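Local coordinates for protein mannosephosphate isomerase, putative (PDB 1ZX5) that probably interconverts mannose 6-phosphate and fructose 6-phosphate as a zinc-dependent isomerase of the type 1 family, at residues S47-V52 against Q58-E63; H68-E71 against A76-K79. All coordinates share one frame; numbering follows the deposited sequence.

Contact 1 of 2, residues S47-V52 against Q58-E63; sequences SRPSTV and QLSMIE
Val52 overlaps two side chains with its two branches: CG1 meets SE of the selenomethionine Met61 at 3.7 Å, the two side chains crossing at about a right angle, and CG2 reaches CD2 of Leu59 at 4.2 Å. The Met61 chain is bent at chi2 and chi3 (-59° and -63°), and SE lies against Val52 CG1. Beneath this packing the antiparallel hairpin pairs Val52 with Leu59 through two backbone bonds, Val52 N to Leu59 O at 2.6 Å and Leu59 N to Val52 O at 3.0 Å. A third, Met61 N to Ser50 O at 2.9 Å, carries the ladder into the first helical residue. Thr51 and Ser60 share the other face as a non-hydrogen-bonded pair. Ser60 is the N-cap: its OG, anti to its own N (chi1 156°), accepts from Ile62 N at 3.0 Å, while Ile62 CD1 lies 3.8 Å from Pro49 CB. With an alanine here, Ile62 N would lose its side-chain acceptor and the start of the helix would probably be less firmly held. Backbone bonds hold the strand register, the Ser60 hydroxyl caps the start of the helix, apolar contacts gather round Val52 and between Pro49 and Ile62, and Thr51 OG1 is buried without a polar partner.

Contact 2 of 2, residues H68-E71 against A76-K79; sequences HRDE and AAEK
The nearest CA atoms, of Asp70 and Ala77, are 5.4 Å apart where the helical 68-71 segment meets the loop segment 76-79. The helix is kinked here, since the backbone N atoms of Asp70 and Glu71 make no bond to the preceding turn; Ala77, Glu78 and Lys79 have helical backbone angles but lack regular helical bonds. Ala77 directs its methyl toward the helix, where CB comes to 4.1 Å from Asp70 OD1, a loose contact of a methyl with a carboxylate oxygen. Arg69 does the longer reaching. Its chain runs extended from CG to NE, starting with CG anti to the backbone N (chi1 161°), and this brings the guanidinium to Ala77 O, which lies oblique to its plane; NH2 is the nearest atom, but the poor angle and the very short separation leave that pair doubtful as a bond. Firmer support comes from Phe80, whose O accepts from Arg69 NH1. On the helix side Arg69 NE forms a salt bridge with Asp70 OD1 at 3.5 Å, so that this carboxylate oxygen faces both the guanidinium and the Ala77 methyl. The interface is small, 132 Å² in all, and lies at the surface. Such an arrangement is that of a helix-to-strand connection, in which an arginine near the end of helix 61-73 reaches across to the connection leading into strand 85-92.

In the fold
Contact 1 closes along the chain before contact 2 opens, and helix 61-73 takes part in both: its first residues leave the hairpin of strands 51-54 and 57-60, and its later part meets the connection toward strand 85-92. The two centres lie 18 Å apart, and the nearest atoms are about 5 Å apart without touching. Strands 51-54 and 57-60 belong to a small three-stranded antiparallel sheet, whereas the chain beyond contact 2 enters a larger six-stranded one. Both contacts fall within the family's catalytic region, yet neither includes a residue of the fructofuranose pocket; both join parts of the fold through helix 61-73, at its start and in its later part.

Contact 1 of 2, residues S47-V52 against Q58-E63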
# COMPACT_ATOMS: atom_id res chain seq x y z
N SER A 47 -9.31 12.43 2.82
CA SER A 47 -8.45 13.51 2.33
C SER A 47 -8.27 13.46 0.81
O SER A 47 -7.95 14.46 0.18
CB SER A 47 -7.08 13.48 3.04
OG SER A 47 -6.28 12.38 2.61
N ARG A 48 -8.52 12.28 0.22
CA ARG A 48 -8.11 12.03 -1.15
C ARG A 48 -8.84 10.81 -1.75
O ARG A 48 -8.22 9.82 -2.12
CB ARG A 48 -6.57 11.87 -1.14
CG ARG A 48 -5.87 11.76 -2.45
CD ARG A 48 -4.58 12.56 -2.48
NE ARG A 48 -3.82 12.61 -1.22
CZ ARG A 48 -3.07 13.66 -0.87
NH1 ARG A 48 -2.40 13.64 0.28
NH2 ARG A 48 -3.01 14.74 -1.65
N PRO A 49 -10.19 10.87 -1.83
CA PRO A 49 -10.93 9.71 -2.31
C PRO A 49 -10.79 9.51 -3.83
O PRO A 49 -10.75 10.48 -4.59
CB PRO A 49 -12.37 10.02 -1.93
CG PRO A 49 -12.45 11.50 -1.86
CD PRO A 49 -11.09 12.00 -1.49
N SER A 50 -10.70 8.25 -4.25
CA SER A 50 -10.68 7.91 -5.66
C SER A 50 -12.10 7.96 -6.18
O SER A 50 -13.06 7.79 -5.42
CB SER A 50 -10.10 6.51 -5.88
OG SER A 50 -8.70 6.50 -5.63
N THR A 51 -12.24 8.20 -7.48
CA THR A 51 -13.54 8.09 -8.10
C THR A 51 -13.52 6.91 -9.07
O THR A 51 -12.53 6.67 -9.77
CB THR A 51 -14.03 9.43 -8.78
OG1 THR A 51 -13.26 9.66 -9.96
CG2 THR A 51 -13.88 10.65 -7.86
N VAL A 52 -14.62 6.17 -9.09
CA VAL A 52 -14.69 4.91 -9.82
C VAL A 52 -15.78 4.91 -10.90
O VAL A 52 -16.71 5.71 -10.87
CB VAL A 52 -14.87 3.70 -8.85
CG1 VAL A 52 -13.69 3.60 -7.90
CG2 VAL A 52 -16.19 3.78 -8.09
N GLN A 58 -19.91 7.31 -13.07
CA GLN A 58 -18.88 7.80 -12.16
C GLN A 58 -19.39 8.11 -10.75
O GLN A 58 -20.41 8.77 -10.59
CB GLN A 58 -18.23 9.03 -12.80
CG GLN A 58 -17.19 9.70 -11.96
CD GLN A 58 -16.51 10.84 -12.69
OE1 GLN A 58 -16.55 11.99 -12.25
NE2 GLN A 58 -15.87 10.52 -13.82
N LEU A 59 -18.68 7.60 -9.74
CA LEU A 59 -18.94 7.93 -8.33
C LEU A 59 -17.69 7.77 -7.45
O LEU A 59 -16.70 7.16 -7.86
CB LEU A 59 -20.12 7.13 -7.75
CG LEU A 59 -19.99 5.62 -7.50
CD1 LEU A 59 -21.02 5.16 -6.47
CD2 LEU A 59 -20.16 4.83 -8.80
N SER A 60 -17.76 8.31 -6.24
CA SER A 60 -16.64 8.27 -5.31
C SER A 60 -16.59 6.93 -4.59
O SER A 60 -17.63 6.32 -4.37
CB SER A 60 -16.79 9.44 -4.32
OG SER A 60 -16.11 9.20 -3.11
N MSE A 61 -15.38 6.49 -4.21
CA MSE A 61 -15.20 5.26 -3.42
C MSE A 61 -15.96 5.33 -2.12
O MSE A 61 -16.35 4.30 -1.56
CB MSE A 61 -13.72 5.03 -3.06
CG MSE A 61 -12.92 4.25 -4.04
SE MSE A 61 -13.66 2.47 -4.37
CE MSE A 61 -13.51 1.66 -2.64
N ILE A 62 -16.13 6.54 -1.62
CA ILE A 62 -16.82 6.78 -0.36
C ILE A 62 -18.33 6.52 -0.54
O ILE A 62 -18.93 5.83 0.29
CB ILE A 62 -16.48 8.19 0.20
CG1 ILE A 62 -15.01 8.19 0.66
CG2 ILE A 62 -17.45 8.60 1.32
CD1 ILE A 62 -14.49 9.52 1.18
N GLU A 63 -18.91 7.06 -1.61
CA GLU A 63 -20.29 6.75 -1.95
C GLU A 63 -20.43 5.25 -2.18
O GLU A 63 -21.26 4.60 -1.55
CB GLU A 63 -20.74 7.55 -3.18
CG GLU A 63 -22.25 7.50 -3.45
CD GLU A 63 -22.68 8.38 -4.61
OE1 GLU A 63 -22.34 9.58 -4.62
OE2 GLU A 63 -23.38 7.87 -5.51

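Contact 2 of 2, residues H68-E71 against A76-K79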
# COMPACT_ATOMS: atom_id res chain seq x y z
N HIS A 68 -22.70 0.03 -0.86
CA HIS A 68 -22.45 -1.35 -1.29
C HIS A 68 -21.49 -2.11 -0.39
O HIS A 68 -20.89 -3.12 -0.78
CB HIS A 68 -21.98 -1.38 -2.75
CG HIS A 68 -22.97 -0.80 -3.71
ND1 HIS A 68 -24.15 -1.44 -4.03
CD2 HIS A 68 -22.98 0.37 -4.39
CE1 HIS A 68 -24.84 -0.70 -4.88
NE2 HIS A 68 -24.15 0.41 -5.11
N ARG A 69 -21.37 -1.61 0.83
CA ARG A 69 -20.44 -2.12 1.81
C ARG A 69 -20.47 -3.65 2.02
O ARG A 69 -19.42 -4.28 1.97
CB ARG A 69 -20.71 -1.39 3.11
CG ARG A 69 -20.18 -2.06 4.31
CD ARG A 69 -20.90 -1.54 5.53
NE ARG A 69 -20.74 -2.50 6.61
CZ ARG A 69 -19.58 -2.75 7.20
NH1 ARG A 69 -18.49 -2.10 6.81
NH2 ARG A 69 -19.51 -3.64 8.17
N ASP A 70 -21.66 -4.21 2.25
CA ASP A 70 -21.82 -5.65 2.50
C ASP A 70 -21.42 -6.49 1.29
O ASP A 70 -20.70 -7.47 1.43
CB ASP A 70 -23.27 -6.00 2.90
CG ASP A 70 -23.68 -5.41 4.25
OD1 ASP A 70 -22.81 -4.86 4.98
OD2 ASP A 70 -24.88 -5.49 4.59
N GLU A 71 -21.89 -6.09 0.10
CA GLU A 71 -21.51 -6.75 -1.15
C GLU A 71 -20.01 -6.63 -1.45
O GLU A 71 -19.40 -7.60 -1.90
CB GLU A 71 -22.32 -6.22 -2.34
CG GLU A 71 -22.15 -7.09 -3.58
CD GLU A 71 -22.87 -6.56 -4.81
OE1 GLU A 71 -23.77 -5.70 -4.68
OE2 GLU A 71 -22.53 -7.04 -5.93
N ALA A 76 -15.94 -10.37 5.04
CA ALA A 76 -15.22 -9.40 5.86
C ALA A 76 -16.11 -8.25 6.35
O ALA A 76 -15.63 -7.34 7.03
CB ALA A 76 -14.02 -8.84 5.08
N ALA A 77 -17.40 -8.30 6.01
CA ALA A 77 -18.34 -7.23 6.35
C ALA A 77 -18.52 -7.05 7.86
O ALA A 77 -18.60 -5.91 8.33
CB ALA A 77 -19.69 -7.44 5.68
N GLU A 78 -18.57 -8.14 8.62
CA GLU A 78 -18.70 -8.03 10.07
C GLU A 78 -17.41 -7.50 10.73
O GLU A 78 -17.48 -6.70 11.66
CB GLU A 78 -19.18 -9.34 10.73
CG GLU A 78 -18.46 -10.63 10.30
CD GLU A 78 -19.34 -11.88 10.46
OE1 GLU A 78 -20.00 -12.03 11.53
OE2 GLU A 78 -19.38 -12.71 9.51
N LYS A 79 -16.26 -7.92 10.20
CA LYS A 79 -14.97 -7.51 10.74
C LYS A 79 -14.66 -6.02 10.56
O LYS A 79 -14.10 -5.39 11.45
CB LYS A 79 -13.84 -8.36 10.14
CG LYS A 79 -12.45 -8.02 10.66
CD LYS A 79 -11.45 -9.08 10.24
CE LYS A 79 -10.06 -8.71 10.71
NZ LYS A 79 -9.06 -9.71 10.25